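PDB 6OFT: probable zinc protease PqqL, which probably cleaves peptides as a zinc-dependent M16-family endopeptidase of the periplasm, seen here as the first half of the protein. Local coordinates for residues K456-A459 / N460-L463. Sequence-based numbering, arbitrary orientation.
Sequences KEYA and NKKL
The side chain of Lys461 runs alongside that of Tyr458, both pointing the same way from the end of helix 448-459. The extended methylenes of the lysine bring Lys461 CD to 4.1 Å from Tyr458 CD1. Lys461 NZ arrives obliquely at the ring, 3.8 Å from Tyr458 CE1. Leu463 approaches the same ring differently: its CD1 methyl sits at the edge, near the ring plane, 4.2 Å from Tyr458 CD1. The tyrosine CG lies beside its own backbone N (chi1 -81°), a setting in which the ring rests on Met339, Ala340 and Ala343 of helix 331-348 while its OH is hydrogen-bonded to Asn336 OD1. Glu457 OE2 lies 4.4 Å from Lys461 NZ, too far for a salt bridge, so any attraction between these charges is probably modest.

On another side of the helix end, Asn460 turns its amide back along the chain with CG anti to its carbonyl carbon (chi1 -57°), bringing OD1 to 3.5 Å from Lys456 CG. Asn460 N closes the last helical turn on Lys456 O at 3.1 Å. Lys461 N then bonds to Tyr458 O at 3.2 Å. An i-to-i+4 bond followed by an i-to-i+3 bond is characteristic of a helix C-terminus, here a surface exit whose following loop is tied to helix 331-348 by Gln347 and His348.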
ATOM      1  N   LYS A 456      25.684  -7.960 -21.011  1.00 30.35           N
ATOM      2  CA  LYS A 456      26.268  -7.734 -22.341  1.00 30.84           C
ATOM      3  C   LYS A 456      26.319  -9.050 -23.138  1.00 34.82           C
ATOM      4  O   LYS A 456      26.027  -9.058 -24.335  1.00 34.22           O
ATOM      5  CB  LYS A 456      27.676  -7.116 -22.203  1.00 33.81           C
ATOM      6  CG  LYS A 456      28.305  -6.707 -23.537  1.00 41.02           C
ATOM      7  CD  LYS A 456      29.811  -6.544 -23.421  1.00 44.37           C
ATOM      8  CE  LYS A 456      30.391  -5.997 -24.702  1.00 58.97           C
ATOM      9  NZ  LYS A 456      31.875  -6.104 -24.728  1.00 71.61           N
ATOM     10  N   GLU A 457      26.710 -10.150 -22.471  1.00 32.39           N
ATOM     11  CA  GLU A 457      26.771 -11.502 -23.037  1.00 33.26           C
ATOM     12  C   GLU A 457      25.395 -11.860 -23.634  1.00 36.06           C
ATOM     13  O   GLU A 457      25.326 -12.232 -24.803  1.00 35.99           O
ATOM     14  CB  GLU A 457      27.149 -12.503 -21.928  1.00 35.10           C
ATOM     15  CG  GLU A 457      27.301 -13.949 -22.366  1.00 47.75           C
ATOM     16  CD  GLU A 457      27.628 -14.894 -21.223  1.00 76.65           C
ATOM     17  OE1 GLU A 457      28.713 -14.740 -20.615  1.00 68.93           O
ATOM     18  OE2 GLU A 457      26.801 -15.790 -20.936  1.00 74.19           O
ATOM     19  N   TYR A 458      24.315 -11.702 -22.838  1.00 31.32           N
ATOM     20  CA  TYR A 458      22.943 -11.986 -23.264  1.00 31.46           C
ATOM     21  C   TYR A 458      22.425 -11.011 -24.330  1.00 36.23           C
ATOM     22  O   TYR A 458      21.748 -11.454 -25.261  1.00 36.14           O
ATOM     23  CB  TYR A 458      21.988 -12.081 -22.069  1.00 31.33           C
ATOM     24  CG  TYR A 458      22.046 -13.436 -21.397  1.00 32.72           C
ATOM     25  CD1 TYR A 458      21.431 -14.548 -21.970  1.00 34.21           C
ATOM     26  CD2 TYR A 458      22.728 -13.613 -20.197  1.00 33.41           C
ATOM     27  CE1 TYR A 458      21.490 -15.800 -21.362  1.00 34.53           C
ATOM     28  CE2 TYR A 458      22.799 -14.864 -19.582  1.00 34.59           C
ATOM     29  CZ  TYR A 458      22.175 -15.956 -20.168  1.00 40.85           C
ATOM     30  OH  TYR A 458      22.229 -17.195 -19.571  1.00 38.66           O
ATOM     31  N   ALA A 459      22.792  -9.715 -24.234  1.00 32.62           N
ATOM     32  CA  ALA A 459      22.386  -8.688 -25.198  1.00 32.82           C
ATOM     33  C   ALA A 459      22.931  -8.944 -26.608  1.00 39.76           C
ATOM     34  O   ALA A 459      22.277  -8.570 -27.585  1.00 38.73           O
ATOM     35  CB  ALA A 459      22.820  -7.315 -24.722  1.00 33.06           C
ATOM     36  N   ASN A 460      24.140  -9.547 -26.701  1.00 38.82           N
ATOM     37  CA  ASN A 460      24.834  -9.863 -27.958  1.00 40.04           C
ATOM     38  C   ASN A 460      24.559 -11.287 -28.468  1.00 45.01           C
ATOM     39  O   ASN A 460      25.126 -11.685 -29.486  1.00 45.69           O
ATOM     40  CB  ASN A 460      26.349  -9.587 -27.845  1.00 40.51           C
ATOM     41  CG  ASN A 460      26.724  -8.168 -27.463  1.00 63.27           C
ATOM     42  OD1 ASN A 460      27.743  -7.939 -26.811  1.00 62.96           O
ATOM     43  ND2 ASN A 460      25.930  -7.180 -27.858  1.00 55.02           N
ATOM     44  N   LYS A 461      23.696 -12.043 -27.766  1.00 41.29           N
ATOM     45  CA  LYS A 461      23.280 -13.391 -28.167  1.00 41.72           C
ATOM     46  C   LYS A 461      22.058 -13.264 -29.075  1.00 47.04           C
ATOM     47  O   LYS A 461      21.233 -12.369 -28.874  1.00 46.58           O
ATOM     48  CB  LYS A 461      22.868 -14.228 -26.942  1.00 43.14           C
ATOM     49  CG  LYS A 461      23.974 -15.063 -26.324  1.00 50.54           C
ATOM     50  CD  LYS A 461      23.395 -16.029 -25.303  1.00 56.74           C
ATOM     51  CE  LYS A 461      24.445 -16.604 -24.384  1.00 67.99           C
ATOM     52  NZ  LYS A 461      23.912 -17.739 -23.581  1.00 74.80           N
ATOM     53  N   LYS A 462      21.933 -14.164 -30.061  1.00 44.93           N
ATOM     54  CA  LYS A 462      20.771 -14.222 -30.939  1.00 45.02           C
ATOM     55  C   LYS A 462      19.845 -15.249 -30.279  1.00 48.59           C
ATOM     56  O   LYS A 462      19.879 -16.434 -30.624  1.00 49.49           O
ATOM     57  CB  LYS A 462      21.166 -14.635 -32.371  1.00 49.13           C
ATOM     58  CG  LYS A 462      21.856 -13.531 -33.166  1.00 67.49           C
ATOM     59  CD  LYS A 462      22.444 -14.069 -34.464  1.00 81.60           C
ATOM     60  CE  LYS A 462      23.351 -13.071 -35.143  1.00 95.76           C
ATOM     61  NZ  LYS A 462      23.863 -13.580 -36.443  1.00107.54           N
ATOM     62  N   LEU A 463      19.091 -14.799 -29.252  1.00 43.39           N
ATOM     63  CA  LEU A 463      18.179 -15.641 -28.474  1.00 42.83           C
ATOM     64  C   LEU A 463      16.901 -15.929 -29.243  1.00 47.89           C
ATOM     65  O   LEU A 463      16.448 -15.084 -30.023  1.00 46.85           O
ATOM     66  CB  LEU A 463      17.860 -15.018 -27.098  1.00 42.03           C
ATOM     67  CG  LEU A 463      19.027 -14.889 -26.107  1.00 45.84           C
ATOM     68  CD1 LEU A 463      18.820 -13.713 -25.181  1.00 44.85           C
ATOM     69  CD2 LEU A 463      19.211 -16.158 -25.295  1.00 47.22           C
TER